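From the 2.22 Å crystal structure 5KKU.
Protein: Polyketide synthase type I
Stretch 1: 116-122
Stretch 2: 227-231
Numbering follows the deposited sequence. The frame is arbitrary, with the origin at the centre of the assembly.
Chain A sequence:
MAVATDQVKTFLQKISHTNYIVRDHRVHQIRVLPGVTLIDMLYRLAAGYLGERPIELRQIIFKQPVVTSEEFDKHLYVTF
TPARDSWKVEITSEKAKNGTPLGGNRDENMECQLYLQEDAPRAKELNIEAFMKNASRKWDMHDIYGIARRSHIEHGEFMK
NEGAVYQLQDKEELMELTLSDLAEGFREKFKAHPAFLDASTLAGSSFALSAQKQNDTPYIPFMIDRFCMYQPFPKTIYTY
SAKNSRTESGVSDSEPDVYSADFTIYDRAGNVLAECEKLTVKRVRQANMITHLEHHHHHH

Stretch 1, residues 116-122: LQEDAPR
Stretch 2 227-231: FCMYQ

Contact between stretches 116-122 and 227-231 of the type I polyketide synthase chain, built round the ring of Y230, with Q117 and P121 supplying most of the opposing surface. The second stretch finishes a strand at F227-M229 (phi/psi -145/121 at C228, -82/118 at M229) and then turns at Y230 (-103/-25). The first is extended for most of its length, Q117 at -92/136, D119 at -111/145 and P121 at -58/145, broken by E118 at -154/-7. Nearest CA atoms pair Q117 with C228 at 8.0 Å and P121 with Y230 at 7.7 Å; residue numbers rise together, but the chains run crosswise and side chains fill the gap. Together they bury 237 Å², with no clear hydrogen bond between them.

Y230 points its CA-to-CB bond toward stretch 1; chi1 -65° (m) and chi2 -87° lay the ring alongside it. P121, C-gamma exo, sets CG 3.3 Å from the centroid of the Y230 ring and 4° off the normal, a CH-pi contact almost squarely over one face; P121 CG lies 3.5 Å from Y230 CE1. The compact pyrrolidine suits this place, offering C-H groups to the aromatic face. At the ring edge, D119 O approaches Y230 CE1 to 3.8 Å, while the D119 side chain (chi1 -76°, m) leads away. The Y230 hydroxyl is hydrogen-bonded just beyond the stretches, which helps anchor the ring.

Q117 also points toward its partner, with chi1 172° (t) and chi2 -147° carrying its long side chain across to C228, M229 and Y230. Its terminal amide reaches the end of the strand, but its orientation is uncertain. Buried C228 points CA-to-CB toward stretch 1, chi1 -179° (t) setting its small thiol SG 4.0 Å from Q117 CG, whereas M229, m at all three chi angles, points away, the alternation expected of a strand.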

ATOM      1  N   LEU A 116      10.569 -15.322   7.827  1.00 35.95           N
ATOM      2  CA  LEU A 116      11.301 -15.731   6.685  1.00 43.12           C
ATOM      3  C   LEU A 116      10.313 -16.460   5.777  1.00 39.79           C
ATOM      4  O   LEU A 116       9.488 -17.175   6.224  1.00 37.20           O
ATOM      5  CB  LEU A 116      12.458 -16.604   7.094  1.00 34.68           C
ATOM      6  CG  LEU A 116      13.536 -15.855   7.865  1.00 40.84           C
ATOM      7  CD1 LEU A 116      14.182 -16.744   8.890  1.00 43.89           C
ATOM      8  CD2 LEU A 116      14.609 -15.292   6.979  1.00 39.11           C
ATOM      9  N   GLN A 117      10.405 -16.227   4.491  1.00 44.71           N
ATOM     10  CA  GLN A 117       9.528 -16.887   3.541  1.00 45.97           C
ATOM     11  C   GLN A 117      10.243 -18.138   3.086  1.00 55.29           C
ATOM     12  O   GLN A 117      11.410 -18.133   2.798  1.00 53.89           O
ATOM     13  CB  GLN A 117       9.203 -15.939   2.427  1.00 39.48           C
ATOM     14  CG  GLN A 117       8.468 -16.522   1.274  1.00 54.29           C
ATOM     15  CD  GLN A 117       8.858 -15.842  -0.016  1.00 54.19           C
ATOM     16  OE1 GLN A 117       9.092 -14.618  -0.076  1.00 43.97           O
ATOM     17  NE2 GLN A 117       8.983 -16.649  -1.055  1.00 59.46           N
ATOM     18  N   GLU A 118       9.500 -19.216   3.024  1.00 57.77           N
ATOM     19  CA  GLU A 118       9.965 -20.581   2.808  1.00 53.53           C
ATOM     20  C   GLU A 118       8.875 -21.443   2.181  1.00 50.46           C
ATOM     21  O   GLU A 118       9.115 -22.591   1.807  1.00 47.66           O
ATOM     22  CB  GLU A 118      10.434 -21.202   4.125  1.00 60.69           C
ATOM     23  CG  GLU A 118       9.397 -21.161   5.235  1.00 56.23           C
ATOM     24  CD  GLU A 118       9.291 -22.475   5.984  1.00 74.32           C
ATOM     25  OE1 GLU A 118      10.070 -22.680   6.938  1.00 69.70           O
ATOM     26  OE2 GLU A 118       8.430 -23.302   5.619  1.00 80.15           O
ATOM     27  N   ASP A 119       7.675 -20.882   2.068  1.00 55.54           N
ATOM     28  CA  ASP A 119       6.546 -21.597   1.486  1.00 50.80           C
ATOM     29  C   ASP A 119       6.148 -21.000   0.140  1.00 49.44           C
ATOM     30  O   ASP A 119       6.234 -19.788  -0.061  1.00 51.64           O
ATOM     31  CB  ASP A 119       5.351 -21.580   2.442  1.00 49.05           C
ATOM     32  CG  ASP A 119       5.519 -22.543   3.602  1.00 64.55           C
ATOM     33  OD1 ASP A 119       5.302 -23.756   3.405  1.00 65.41           O
ATOM     34  OD2 ASP A 119       5.869 -22.085   4.710  1.00 65.62           O
ATOM     35  N   ALA A 120       5.715 -21.858  -0.777  1.00 46.58           N
ATOM     36  CA  ALA A 120       5.315 -21.428  -2.068  1.00 41.99           C
ATOM     37  C   ALA A 120       3.994 -20.712  -2.094  1.00 41.49           C
ATOM     38  O   ALA A 120       3.197 -20.822  -1.204  1.00 44.31           O
ATOM     39  CB  ALA A 120       5.253 -22.651  -2.937  1.00 40.51           C
ATOM     40  N   PRO A 121       3.814 -19.915  -3.232  1.00 40.92           N
ATOM     41  CA  PRO A 121       2.507 -19.262  -3.297  1.00 38.03           C
ATOM     42  C   PRO A 121       1.331 -20.193  -3.275  1.00 35.56           C
ATOM     43  O   PRO A 121       1.360 -21.240  -3.830  1.00 37.67           O
ATOM     44  CB  PRO A 121       2.552 -18.553  -4.633  1.00 34.09           C
ATOM     45  CG  PRO A 121       3.933 -18.141  -4.753  1.00 36.87           C
ATOM     46  CD  PRO A 121       4.618 -19.387  -4.439  1.00 31.16           C
ATOM     47  N   ARG A 122       0.280 -19.735  -2.642  1.00 35.49           N
ATOM     48  CA  ARG A 122      -0.922 -20.508  -2.501  1.00 37.39           C
ATOM     49  C   ARG A 122      -2.000 -20.108  -3.499  1.00 42.13           C
ATOM     50  O   ARG A 122      -3.002 -20.749  -3.601  1.00 45.25           O
ATOM     51  CB  ARG A 122      -1.457 -20.355  -1.098  1.00 40.43           C
ATOM     52  CG  ARG A 122      -0.944 -21.403  -0.122  1.00 47.26           C
ATOM     53  CD  ARG A 122      -1.483 -21.158   1.273  1.00 51.93           C
ATOM     54  NE  ARG A 122      -0.977 -22.142   2.209  1.00 60.34           N
ATOM     55  CZ  ARG A 122      -0.710 -23.398   1.883  1.00 62.10           C
ATOM     56  NH1 ARG A 122      -0.925 -23.811   0.664  1.00 60.86           N
ATOM     57  NH2 ARG A 122      -0.212 -24.238   2.769  1.00 61.64           N
ATOM     58  N   PHE A 227       1.167 -10.147   3.826  1.00 13.98           N
ATOM     59  CA  PHE A 227       1.615  -9.689   2.541  1.00 23.37           C
ATOM     60  C   PHE A 227       2.940 -10.325   2.206  1.00 27.31           C
ATOM     61  O   PHE A 227       3.796 -10.404   3.023  1.00 24.93           O
ATOM     62  CB  PHE A 227       1.725  -8.171   2.476  1.00 20.31           C
ATOM     63  CG  PHE A 227       1.924  -7.644   1.111  1.00 21.71           C
ATOM     64  CD1 PHE A 227       3.158  -7.536   0.596  1.00 20.26           C
ATOM     65  CD2 PHE A 227       0.846  -7.239   0.334  1.00 21.93           C
ATOM     66  CE1 PHE A 227       3.350  -7.069  -0.675  1.00 23.01           C
ATOM     67  CE2 PHE A 227       1.039  -6.751  -0.932  1.00 17.20           C
ATOM     68  CZ  PHE A 227       2.297  -6.676  -1.437  1.00 20.46           C
ATOM     69  N   CYS A 228       3.106 -10.794   1.001  1.00 23.93           N
ATOM     70  CA  CYS A 228       4.292 -11.506   0.643  1.00 24.00           C
ATOM     71  C   CYS A 228       4.696 -11.238  -0.797  1.00 27.98           C
ATOM     72  O   CYS A 228       3.923 -11.464  -1.667  1.00 28.68           O
ATOM     73  CB  CYS A 228       4.064 -12.990   0.888  1.00 28.09           C
ATOM     74  SG  CYS A 228       5.421 -14.075   0.543  1.00 35.95           S
ATOM     75  N   MET A 229       5.782 -10.755  -1.218  1.00 27.76           N
ATOM     76  CA  MET A 229       6.442 -10.509  -2.502  1.00 29.87           C
ATOM     77  C   MET A 229       7.109 -11.773  -3.015  1.00 30.54           C
ATOM     78  O   MET A 229       7.956 -12.351  -2.336  1.00 36.56           O
ATOM     79  CB  MET A 229       7.480  -9.388  -2.392  1.00 30.57           C
ATOM     80  CG  MET A 229       6.907  -8.012  -2.093  1.00 34.57           C
ATOM     81  SD  MET A 229       5.751  -7.447  -3.361  1.00 35.87           S
ATOM     82  CE  MET A 229       6.848  -7.237  -4.763  1.00 25.47           C
ATOM     83  N   TYR A 230       6.731 -12.315  -4.132  1.00 30.58           N
ATOM     84  CA  TYR A 230       7.473 -13.477  -4.506  1.00 27.60           C
ATOM     85  C   TYR A 230       8.452 -13.135  -5.603  1.00 28.68           C
ATOM     86  O   TYR A 230       9.477 -13.724  -5.721  1.00 35.83           O
ATOM     87  CB  TYR A 230       6.577 -14.607  -4.887  1.00 24.56           C
ATOM     88  CG  TYR A 230       5.756 -15.129  -3.797  1.00 27.74           C
ATOM     89  CD1 TYR A 230       6.222 -16.105  -2.944  1.00 33.66           C
ATOM     90  CD2 TYR A 230       4.490 -14.675  -3.614  1.00 29.82           C
ATOM     91  CE1 TYR A 230       5.433 -16.607  -1.950  1.00 29.55           C
ATOM     92  CE2 TYR A 230       3.704 -15.174  -2.634  1.00 31.16           C
ATOM     93  CZ  TYR A 230       4.172 -16.130  -1.817  1.00 32.10           C
ATOM     94  OH  TYR A 230       3.349 -16.550  -0.863  1.00 33.83           O
ATOM     95  N   GLN A 231       8.143 -12.103  -6.354  1.00 26.60           N
ATOM     96  CA  GLN A 231       8.933 -11.694  -7.480  1.00 29.42           C
ATOM     97  C   GLN A 231       8.847 -10.186  -7.635  1.00 33.02           C
ATOM     98  O   GLN A 231       7.912  -9.582  -7.181  1.00 27.26           O
ATOM     99  CB  GLN A 231       8.418 -12.362  -8.729  1.00 34.51           C
ATOM    100  CG  GLN A 231       9.458 -13.069  -9.556  1.00 52.78           C
ATOM    101  CD  GLN A 231       9.870 -14.417  -9.024  1.00 48.94           C
ATOM    102  OE1 GLN A 231       9.119 -15.065  -8.333  1.00 47.00           O
ATOM    103  NE2 GLN A 231      11.064 -14.835  -9.365  1.00 50.11           N
TER